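Local coordinates for occlusion-derived virus envelope protein E66 (Autographa californica nucleopolyhedrovirus, PDB 3VSN), which cleaves non-sulfated chondroitin as a polysaccharide lyase of the viral envelope and plays an essential role in oral infection of the insect host, at residues I460-N465 with Q543-A548; S166-W171 with Q203-Y208; S321-K326 with D651-F656; D487-A492 with S532-E537. All coordinates share one frame; numbering follows the deposited sequence.

Contact 1 (I460-N465 with Q543-A548)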
# COMPACT_ATOMS: atom_id res chain seq x y z
N ILE A 460 18.67 7.91 19.20
CA ILE A 460 19.13 6.97 18.19
C ILE A 460 20.33 6.21 18.76
O ILE A 460 21.30 6.82 19.22
CB ILE A 460 19.58 7.67 16.89
CG1 ILE A 460 18.42 8.45 16.24
CG2 ILE A 460 20.16 6.67 15.90
CD1 ILE A 460 18.87 9.40 15.15
N GLY A 461 20.24 4.88 18.74
CA GLY A 461 21.32 4.05 19.25
C GLY A 461 21.56 2.81 18.42
O GLY A 461 20.66 2.36 17.70
N VAL A 462 22.78 2.28 18.49
CA VAL A 462 23.10 0.96 17.95
C VAL A 462 23.96 0.23 18.97
O VAL A 462 24.40 0.84 19.96
CB VAL A 462 23.86 1.02 16.59
CG1 VAL A 462 22.97 1.57 15.48
CG2 VAL A 462 25.16 1.80 16.71
N GLU A 463 24.20 -1.06 18.75
CA GLU A 463 25.11 -1.83 19.59
C GLU A 463 26.41 -1.04 19.80
O GLU A 463 27.01 -0.59 18.82
CB GLU A 463 25.40 -3.20 18.95
CG GLU A 463 26.23 -4.15 19.80
CD GLU A 463 25.49 -4.66 21.03
OE1 GLU A 463 24.25 -4.82 20.97
OE2 GLU A 463 26.15 -4.91 22.05
N PRO A 464 26.83 -0.85 21.06
CA PRO A 464 28.10 -0.14 21.29
C PRO A 464 29.27 -0.79 20.55
O PRO A 464 29.33 -2.02 20.44
CB PRO A 464 28.29 -0.26 22.80
CG PRO A 464 26.89 -0.33 23.34
CD PRO A 464 26.13 -1.14 22.33
N ASN A 465 30.17 0.05 20.03
CA ASN A 465 31.43 -0.39 19.40
C ASN A 465 31.29 -1.21 18.12
O ASN A 465 32.19 -1.98 17.76
CB ASN A 465 32.32 -1.12 20.43
CG ASN A 465 32.58 -0.28 21.66
OD1 ASN A 465 32.95 0.89 21.56
ND2 ASN A 465 32.36 -0.87 22.83
N GLN A 543 29.86 7.91 18.39
CA GLN A 543 29.92 8.00 19.86
C GLN A 543 28.53 8.17 20.49
O GLN A 543 28.21 7.51 21.48
CB GLN A 543 30.84 9.14 20.33
CG GLN A 543 32.32 8.92 20.05
CD GLN A 543 32.76 9.48 18.71
OE1 GLN A 543 31.94 9.66 17.80
NE2 GLN A 543 34.05 9.77 18.59
N THR A 544 27.73 9.07 19.93
CA THR A 544 26.38 9.32 20.46
C THR A 544 25.42 8.17 20.12
O THR A 544 24.50 7.89 20.89
CB THR A 544 25.78 10.67 20.01
OG1 THR A 544 25.75 10.74 18.58
CG2 THR A 544 26.58 11.85 20.57
N MET A 545 25.64 7.52 18.98
CA MET A 545 24.88 6.32 18.64
C MET A 545 25.16 5.19 19.62
O MET A 545 24.26 4.45 19.99
CB MET A 545 25.17 5.87 17.20
CG MET A 545 24.67 6.86 16.15
SD MET A 545 25.27 6.44 14.51
CE MET A 545 24.10 5.18 14.02
N TYR A 546 26.41 5.09 20.07
CA TYR A 546 26.76 4.05 21.05
C TYR A 546 26.08 4.25 22.40
O TYR A 546 25.79 3.29 23.10
CB TYR A 546 28.28 3.93 21.23
CG TYR A 546 29.03 3.43 20.02
CD1 TYR A 546 28.36 2.81 18.96
CD2 TYR A 546 30.41 3.57 19.93
CE1 TYR A 546 29.05 2.35 17.84
CE2 TYR A 546 31.11 3.12 18.83
CZ TYR A 546 30.43 2.51 17.79
OH TYR A 546 31.12 2.06 16.69
N THR A 547 25.82 5.51 22.74
CA THR A 547 25.15 5.84 24.01
C THR A 547 23.63 6.02 23.85
O THR A 547 22.93 6.41 24.79
CB THR A 547 25.76 7.10 24.65
OG1 THR A 547 25.71 8.19 23.72
CG2 THR A 547 27.22 6.84 25.03
N ALA A 548 23.12 5.71 22.65
CA ALA A 548 21.71 5.89 22.30
C ALA A 548 21.22 7.30 22.61
O ALA A 548 20.16 7.48 23.23
CB ALA A 548 20.83 4.82 22.96
O HOH W 1 23.18 2.11 22.12
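The backbone N of N465 sits over the centre of the Y546 ring, 3.1 Å above its plane, with the carbonyl carbon of P464 offset toward the rim on the same face. The peptide joining P464 and N465 thus lies against the aromatic face, and the carboxamide of N465 is turned 67° from the ring. At the ring edge, near its plane, V462 CG2 comes within 4.0 Å of Y546 CD1. The other methyl of V462, CG1, meets M545 CE at 4.1 Å; it can do so because the thioether chain bends at its last torsion (chi3 82°) and brings CE back to the valine. In the backbone, V462 N donates to M545 O at 3.0 Å, from above the carbonyl plane. A548 N reaches the same oxygen from the opposite face, so two N-H groups grip one acceptor. The second of these bonds belongs to the Schellman motif that ends helix 542-546, with A548 at positive phi as its C-prime residue and T549 N bonded back to T544 O. Strand 452-461 runs out beside this helix end, and the backbones come very close: A548 CA lies 3.2 Å from I460 O and G461 CA 3.1 Å from M545 O, both as CA-H...O contacts. A water hydrogen-bonds to V462 O and Y546 O, bridging the two segments. Further out, the hydroxyl of Y546 is hydrogen-bonded to L467 N, in the loop following N465, while M545 and I460 both pack on I540 and A550 of neighbouring strands.

Contact 2 (S166-W171 with Q203-Y208). Unlike the reference sequence in segment 203-208: M204 (reference Ile).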
# COMPACT_ATOMS: atom_id res chain seq x y z
N SER A 166 -21.75 -20.98 -26.54
CA SER A 166 -21.73 -22.45 -26.60
C SER A 166 -20.34 -23.02 -26.29
O SER A 166 -20.22 -24.02 -25.58
CB SER A 166 -22.22 -22.94 -27.97
OG SER A 166 -23.58 -22.58 -28.16
N LEU A 167 -19.31 -22.38 -26.82
CA LEU A 167 -17.93 -22.76 -26.52
C LEU A 167 -17.63 -22.56 -25.03
O LEU A 167 -16.99 -23.40 -24.42
CB LEU A 167 -16.94 -21.97 -27.38
CG LEU A 167 -16.89 -22.28 -28.88
CD1 LEU A 167 -15.94 -21.34 -29.59
CD2 LEU A 167 -16.52 -23.74 -29.14
N THR A 168 -18.12 -21.45 -24.47
CA THR A 168 -17.96 -21.18 -23.03
C THR A 168 -18.65 -22.26 -22.18
O THR A 168 -18.03 -22.84 -21.29
CB THR A 168 -18.47 -19.77 -22.67
OG1 THR A 168 -17.66 -18.79 -23.35
CG2 THR A 168 -18.38 -19.52 -21.16
N ARG A 169 -19.92 -22.54 -22.47
CA ARG A 169 -20.68 -23.57 -21.76
C ARG A 169 -19.96 -24.92 -21.81
O ARG A 169 -19.83 -25.59 -20.78
CB ARG A 169 -22.10 -23.71 -22.32
CG ARG A 169 -23.06 -22.61 -21.88
CD ARG A 169 -24.49 -22.91 -22.29
NE ARG A 169 -24.67 -22.76 -23.73
CZ ARG A 169 -25.16 -21.67 -24.33
NH1 ARG A 169 -25.27 -21.65 -25.64
NH2 ARG A 169 -25.54 -20.61 -23.62
N TYR A 170 -19.49 -25.31 -22.99
CA TYR A 170 -18.82 -26.60 -23.11
C TYR A 170 -17.44 -26.65 -22.46
O TYR A 170 -17.17 -27.52 -21.64
CB TYR A 170 -18.73 -27.07 -24.57
CG TYR A 170 -18.15 -28.46 -24.65
CD1 TYR A 170 -16.78 -28.67 -24.88
CD2 TYR A 170 -18.96 -29.58 -24.46
CE1 TYR A 170 -16.25 -29.95 -24.93
CE2 TYR A 170 -18.43 -30.86 -24.51
CZ TYR A 170 -17.09 -31.04 -24.74
OH TYR A 170 -16.57 -32.31 -24.79
N TRP A 171 -16.56 -25.73 -22.85
CA TRP A 171 -15.16 -25.80 -22.43
C TRP A 171 -14.93 -25.46 -20.98
O TRP A 171 -14.05 -26.04 -20.34
CB TRP A 171 -14.26 -25.02 -23.37
CG TRP A 171 -14.12 -25.73 -24.69
CD1 TRP A 171 -14.74 -25.41 -25.90
CD2 TRP A 171 -13.35 -26.94 -24.97
NE1 TRP A 171 -14.40 -26.31 -26.88
CE2 TRP A 171 -13.56 -27.25 -26.39
CE3 TRP A 171 -12.52 -27.77 -24.21
CZ2 TRP A 171 -12.97 -28.35 -27.00
CZ3 TRP A 171 -11.92 -28.87 -24.84
CH2 TRP A 171 -12.14 -29.15 -26.20
N GLN A 203 -22.53 -20.69 -15.57
CA GLN A 203 -23.78 -21.24 -15.04
C GLN A 203 -25.01 -20.43 -15.46
O GLN A 203 -26.08 -21.00 -15.72
CB GLN A 203 -23.71 -21.38 -13.52
CG GLN A 203 -22.87 -22.54 -13.03
CD GLN A 203 -23.52 -23.89 -13.27
OE1 GLN A 203 -23.43 -24.46 -14.36
NE2 GLN A 203 -24.16 -24.43 -12.24
N MET A 204 -24.86 -19.11 -15.55
CA MET A 204 -25.94 -18.25 -16.03
C MET A 204 -26.25 -18.55 -17.50
O MET A 204 -27.41 -18.55 -17.91
CB MET A 204 -25.58 -16.78 -15.85
CG MET A 204 -25.46 -16.35 -14.39
SD MET A 204 -24.88 -14.66 -14.24
CE MET A 204 -26.39 -13.76 -14.59
N LEU A 205 -25.20 -18.80 -18.29
CA LEU A 205 -25.36 -19.19 -19.70
C LEU A 205 -26.10 -20.52 -19.85
O LEU A 205 -26.81 -20.73 -20.84
CB LEU A 205 -24.00 -19.27 -20.40
CG LEU A 205 -23.27 -17.97 -20.74
CD1 LEU A 205 -21.89 -18.30 -21.27
CD2 LEU A 205 -24.05 -17.13 -21.74
N ARG A 206 -25.94 -21.41 -18.87
CA ARG A 206 -26.64 -22.70 -18.84
C ARG A 206 -28.08 -22.56 -18.35
O ARG A 206 -28.84 -23.54 -18.36
CB ARG A 206 -25.87 -23.71 -17.97
CG ARG A 206 -24.51 -24.09 -18.53
CD ARG A 206 -23.79 -25.12 -17.67
NE ARG A 206 -22.40 -25.23 -18.08
CZ ARG A 206 -21.38 -24.60 -17.49
NH1 ARG A 206 -21.59 -23.85 -16.42
NH2 ARG A 206 -20.16 -24.75 -17.97
N GLY A 207 -28.46 -21.37 -17.91
CA GLY A 207 -29.84 -21.09 -17.51
C GLY A 207 -30.14 -21.13 -16.03
O GLY A 207 -31.29 -20.94 -15.63
N TYR A 208 -29.13 -21.38 -15.20
CA TYR A 208 -29.30 -21.32 -13.74
C TYR A 208 -29.46 -19.88 -13.26
O TYR A 208 -28.78 -18.98 -13.75
CB TYR A 208 -28.11 -21.97 -13.03
CG TYR A 208 -27.95 -23.45 -13.25
CD1 TYR A 208 -28.73 -24.38 -12.55
CD2 TYR A 208 -26.99 -23.94 -14.14
CE1 TYR A 208 -28.57 -25.74 -12.75
CE2 TYR A 208 -26.83 -25.30 -14.35
CZ TYR A 208 -27.62 -26.20 -13.65
OH TYR A 208 -27.45 -27.55 -13.85
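Two helices of the N-terminal alpha-helical domain, 161-175 and 189-205, meet where the second one ends, and a pair of arginines exchanges bonds with the opposing backbones. R206 NH2 donates to R169 O at 3.0 Å, in the carbonyl plane and on a lone pair, although the oxygen is tilted 19° from the guanidinium plane. In return R169 NH2 donates to L205 O at 3.1 Å, approaching from above the carbonyl plane and making a more bent bond (138° at the hydrogen). The two side chains slide past each other in opposite directions, R169 CG and R206 CG 3.9 Å apart, and their guanidinium planes stand nearly perpendicular. R206 reaches across because its chain is extended from CG to NE; that of R169 is folded at chi3 (-72°), which brings NH2 back over the end of the neighbouring helix. Each head group is also held from its own side. R206 NH1 bonds to Q203 OE1 at 2.8 Å and to S202 OG, whereas R169 NH1 has a weak bond to S166 OG. Both acceptors across the contact are main-chain carbonyls, and R169 NE and R206 NE are 6.6 Å apart. Beside this polar exchange L205 points toward helix 161-175 and sets CD1 against T168 CG2 at 3.7 Å. The same leucine also touches L31 and E35 of helix 29-48. G207, at positive phi with two bonds back into the last turn, forms a Schellman motif at a helix C-terminus, here packed against a neighbouring helix in an alpha/alpha toroid.

Contact 3 (S321-K326 with D651-F656)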
# COMPACT_ATOMS: atom_id res chain seq x y z
N SER A 321 -5.84 6.97 10.33
CA SER A 321 -4.96 6.24 11.25
C SER A 321 -5.43 4.82 11.53
O SER A 321 -6.62 4.56 11.66
CB SER A 321 -4.78 7.00 12.56
OG SER A 321 -5.99 7.05 13.30
N ALA A 322 -4.47 3.91 11.64
CA ALA A 322 -4.73 2.55 12.08
C ALA A 322 -3.98 2.39 13.39
O ALA A 322 -2.76 2.19 13.40
CB ALA A 322 -4.26 1.55 11.04
N ASP A 323 -4.70 2.52 14.51
CA ASP A 323 -4.09 2.69 15.83
C ASP A 323 -3.47 1.41 16.41
O ASP A 323 -2.60 1.49 17.29
CB ASP A 323 -5.10 3.25 16.83
CG ASP A 323 -5.59 4.65 16.45
OD1 ASP A 323 -4.96 5.33 15.60
OD2 ASP A 323 -6.61 5.07 17.03
N TYR A 324 -3.93 0.26 15.95
CA TYR A 324 -3.39 -1.03 16.40
C TYR A 324 -2.29 -1.55 15.47
O TYR A 324 -1.26 -2.06 15.94
CB TYR A 324 -4.50 -2.08 16.47
CG TYR A 324 -5.37 -1.98 17.70
CD1 TYR A 324 -4.95 -2.51 18.92
CD2 TYR A 324 -6.64 -1.40 17.63
CE1 TYR A 324 -5.75 -2.44 20.04
CE2 TYR A 324 -7.45 -1.33 18.75
CZ TYR A 324 -7.01 -1.85 19.95
OH TYR A 324 -7.81 -1.79 21.06
N SER A 325 -2.52 -1.44 14.17
CA SER A 325 -1.59 -1.95 13.15
C SER A 325 -0.46 -0.96 12.89
O SER A 325 0.58 -1.33 12.32
CB SER A 325 -2.34 -2.25 11.86
OG SER A 325 -3.35 -3.22 12.08
N LYS A 326 -0.67 0.29 13.30
CA LYS A 326 0.34 1.37 13.30
C LYS A 326 0.63 1.95 11.91
O LYS A 326 1.74 1.80 11.38
CB LYS A 326 1.65 0.96 14.02
CG LYS A 326 1.47 0.23 15.35
CD LYS A 326 0.63 1.01 16.35
CE LYS A 326 0.51 0.28 17.67
NZ LYS A 326 -0.28 1.04 18.68
N ASP A 651 -10.29 1.85 17.57
CA ASP A 651 -9.50 3.08 17.68
C ASP A 651 -9.06 3.32 19.12
O ASP A 651 -9.78 2.98 20.05
CB ASP A 651 -10.33 4.27 17.19
CG ASP A 651 -10.74 4.15 15.74
OD1 ASP A 651 -9.86 4.04 14.86
OD2 ASP A 651 -11.96 4.20 15.46
N LEU A 652 -7.88 3.94 19.29
CA LEU A 652 -7.30 4.13 20.62
C LEU A 652 -7.03 5.59 20.99
O LEU A 652 -6.31 5.88 21.96
CB LEU A 652 -6.02 3.31 20.77
CG LEU A 652 -6.18 1.78 20.81
CD1 LEU A 652 -4.84 1.09 20.61
CD2 LEU A 652 -6.82 1.35 22.12
N GLN A 653 -7.62 6.51 20.24
CA GLN A 653 -7.41 7.94 20.47
C GLN A 653 -8.50 8.55 21.34
O GLN A 653 -9.69 8.34 21.10
CB GLN A 653 -7.30 8.70 19.15
CG GLN A 653 -6.08 8.32 18.33
CD GLN A 653 -6.05 9.00 16.97
OE1 GLN A 653 -6.44 10.16 16.83
NE2 GLN A 653 -5.56 8.28 15.96
N PHE A 654 -8.09 9.29 22.36
CA PHE A 654 -9.00 10.06 23.20
C PHE A 654 -9.26 11.39 22.50
O PHE A 654 -8.32 12.14 22.23
CB PHE A 654 -8.38 10.32 24.58
CG PHE A 654 -8.01 9.07 25.32
CD1 PHE A 654 -6.78 8.46 25.10
CD2 PHE A 654 -8.88 8.52 26.25
CE1 PHE A 654 -6.43 7.30 25.78
CE2 PHE A 654 -8.53 7.36 26.94
CZ PHE A 654 -7.31 6.76 26.71
N ILE A 655 -10.53 11.68 22.22
CA ILE A 655 -10.90 12.91 21.53
C ILE A 655 -11.68 13.83 22.46
O ILE A 655 -12.64 13.41 23.11
CB ILE A 655 -11.69 12.61 20.23
CG1 ILE A 655 -10.87 11.71 19.30
CG2 ILE A 655 -12.06 13.91 19.52
CD1 ILE A 655 -11.67 11.04 18.19
N PHE A 656 -11.23 15.08 22.52
CA PHE A 656 -11.85 16.10 23.36
C PHE A 656 -12.20 17.32 22.53
O PHE A 656 -11.55 17.61 21.52
CB PHE A 656 -10.92 16.52 24.50
CG PHE A 656 -10.53 15.39 25.41
CD1 PHE A 656 -11.35 15.03 26.48
CD2 PHE A 656 -9.36 14.67 25.18
CE1 PHE A 656 -11.00 13.98 27.31
CE2 PHE A 656 -9.01 13.62 26.02
CZ PHE A 656 -9.83 13.27 27.08
O HOH W 2 -7.47 2.72 14.41
O HOH W 3 -8.14 6.39 15.34
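D323 and Q653 cross at about a right angle, with carboxylate and amide planes 37° apart, where the turn between antiparallel strands 318-322 and 327-331 faces the lead-in to strand 654-658. The contact joins the antiparallel sheet of strand 318-322 to that of strand 654-658, in the beta-rich part of the chain. Q653 NE2 donates to D323 OD1 at 3.0 Å on the syn side, with the oxygen close to the amide plane. The other carboxylate oxygen, OD2, takes the backbone N of L652 at 2.8 Å in an almost straight bond (173°) on its anti lone pair. One aspartate is therefore gripped by a main-chain and a side-chain N-H of consecutive residues, and its rotation is fixed. The other amide atom, Q653 OE1, is bonded to S602 OG.

Next to this pair, Y324 and L652 also cross at about a right angle. L652 CD1 lies over one face of the ring, 3.8 Å from the centroid, in a CH-pi contact, and CD2 reaches past it to the hydroxyl oxygen, which is itself bonded to S648 O.

D651 brings a second carboxylate near, its OD1 4.0 Å from D323 OD2. Water mediates between the two: one molecule donates to D323 OD2 and to D651 OD1, and another accepts from D323 N at 2.8 Å and lies 2.8 Å from D651 OD1.

Contact 4 (D487-A492 with S532-E537)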
# COMPACT_ATOMS: atom_id res chain seq x y z
N ASP A 487 15.53 20.34 -11.48
CA ASP A 487 16.29 20.59 -10.25
C ASP A 487 17.79 20.44 -10.54
O ASP A 487 18.20 19.46 -11.16
CB ASP A 487 15.92 19.57 -9.15
CG ASP A 487 14.41 19.42 -8.94
OD1 ASP A 487 13.75 20.43 -8.61
OD2 ASP A 487 13.88 18.29 -9.09
N LEU A 488 18.61 21.39 -10.09
CA LEU A 488 20.07 21.22 -10.15
C LEU A 488 20.50 20.18 -9.12
O LEU A 488 19.70 19.80 -8.25
CB LEU A 488 20.80 22.55 -9.90
CG LEU A 488 20.59 23.72 -10.87
CD1 LEU A 488 21.42 24.92 -10.41
CD2 LEU A 488 20.94 23.36 -12.30
N SER A 489 21.74 19.70 -9.22
CA SER A 489 22.24 18.74 -8.24
C SER A 489 22.16 19.35 -6.84
O SER A 489 22.13 20.58 -6.70
CB SER A 489 23.67 18.31 -8.56
OG SER A 489 24.59 19.33 -8.20
N PHE A 490 22.13 18.50 -5.82
CA PHE A 490 22.08 18.99 -4.45
C PHE A 490 23.29 19.86 -4.12
O PHE A 490 23.15 20.88 -3.45
CB PHE A 490 21.95 17.83 -3.45
CG PHE A 490 20.66 17.05 -3.55
CD1 PHE A 490 19.54 17.59 -4.18
CD2 PHE A 490 20.56 15.79 -2.98
CE1 PHE A 490 18.35 16.88 -4.26
CE2 PHE A 490 19.38 15.07 -3.05
CZ PHE A 490 18.27 15.61 -3.69
N GLU A 491 24.47 19.48 -4.62
CA GLU A 491 25.67 20.27 -4.37
C GLU A 491 25.61 21.64 -5.06
O GLU A 491 25.97 22.65 -4.45
CB GLU A 491 26.94 19.51 -4.75
CG GLU A 491 28.19 20.09 -4.11
CD GLU A 491 29.27 19.05 -3.85
OE1 GLU A 491 29.72 18.41 -4.83
OE2 GLU A 491 29.69 18.88 -2.68
N ALA A 492 25.13 21.67 -6.30
CA ALA A 492 24.97 22.94 -7.03
C ALA A 492 23.95 23.85 -6.35
O ALA A 492 24.17 25.06 -6.25
CB ALA A 492 24.58 22.68 -8.48
N SER A 532 24.43 6.01 -8.23
CA SER A 532 23.02 6.15 -8.61
C SER A 532 22.24 7.12 -7.72
O SER A 532 21.09 7.44 -8.02
CB SER A 532 22.33 4.79 -8.58
OG SER A 532 22.97 3.85 -9.43
N VAL A 533 22.87 7.58 -6.64
CA VAL A 533 22.16 8.31 -5.59
C VAL A 533 22.92 9.55 -5.10
O VAL A 533 24.15 9.51 -4.96
CB VAL A 533 21.86 7.38 -4.38
CG1 VAL A 533 21.19 8.13 -3.24
CG2 VAL A 533 20.99 6.21 -4.81
N GLU A 534 22.19 10.64 -4.86
CA GLU A 534 22.71 11.80 -4.13
C GLU A 534 21.82 12.08 -2.92
O GLU A 534 20.59 11.92 -2.99
CB GLU A 534 22.79 13.04 -5.04
CG GLU A 534 23.64 14.17 -4.49
CD GLU A 534 23.57 15.45 -5.31
OE1 GLU A 534 22.60 15.64 -6.08
OE2 GLU A 534 24.50 16.29 -5.18
N LEU A 535 22.44 12.47 -1.81
CA LEU A 535 21.72 12.69 -0.55
C LEU A 535 21.96 14.06 0.05
O LEU A 535 23.04 14.64 -0.10
CB LEU A 535 22.14 11.66 0.50
CG LEU A 535 22.10 10.16 0.21
CD1 LEU A 535 22.80 9.41 1.34
CD2 LEU A 535 20.67 9.66 0.05
N VAL A 536 20.95 14.57 0.75
CA VAL A 536 21.13 15.58 1.78
C VAL A 536 20.91 14.82 3.08
O VAL A 536 19.91 14.12 3.24
CB VAL A 536 20.11 16.73 1.67
CG1 VAL A 536 20.29 17.72 2.82
CG2 VAL A 536 20.26 17.44 0.33
N GLU A 537 21.86 14.93 4.01
CA GLU A 537 21.80 14.13 5.24
C GLU A 537 22.24 14.91 6.47
O GLU A 537 22.89 15.95 6.35
CB GLU A 537 22.63 12.84 5.08
CG GLU A 537 24.12 13.08 4.89
CD GLU A 537 24.92 11.82 4.56
OE1 GLU A 537 24.31 10.78 4.22
OE2 GLU A 537 26.17 11.87 4.63
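Hydrogen bonds from the first turn of helix 490-496 to the carboxylate of E534 lead the contact. F490 N donates to E534 OE1 at 2.9 Å and 165°, meeting the oxygen from above the carboxylate plane, and E491 N donates to E534 OE2 at 3.2 Å on the syn side but well out of that plane. The glutamate gets there as an extended chain from strand 533-540, with CG trans to its own N (chi1 -165°). A third N-H of the turn is taken within the helix segment: S489, at the N-cap, accepts from A492 N through OG at 3.1 Å.

Charge adds to these bonds. E534 OE1 also forms a salt bridge with R479 NE of the adjacent strand 472-480, so this buried carboxylate is met by an arginine as well as by the amides of a helix N-terminus; together they would probably stabilise its negative form.

Van der Waals contact lies alongside. The side chains of F490 and E534 slide past each other in opposite directions, ring and carboxylate planes 14° apart, and F490 CB approaches E534 CD to 3.4 Å. The apolar partner is V536, two residues along the strand, whose CG2 makes an off-centre CH-pi contact with the F490 ring, 4.2 Å from its centroid. T504, F506 and V526 also touch F490.

The result is a serine-capped helix N-terminus whose next two amides bind E534 of strand 533-540, docking helix 490-496 on that antiparallel sheet.

In the fold
From the N terminus, contact 2 comes first, closing a short loop of 31 residues between helices 161-175 and 189-205 within the N-terminal helical domain; it is complete before any other contact opens. The remaining three nest in the beta-rich part. Contact 3 opens at 321-326 and closes only at 651-656, near the C terminus, so that it encloses both others. Inside it contact 1 joins the end of strand 452-461 to helix 542-546, and inside that contact 4 sets helix 490-496 on strand 533-540, the strand leading directly into the helix of contact 1. Contacts 1 and 2 lie on opposite sides of the chain's centre, their own centres about 68 Å apart.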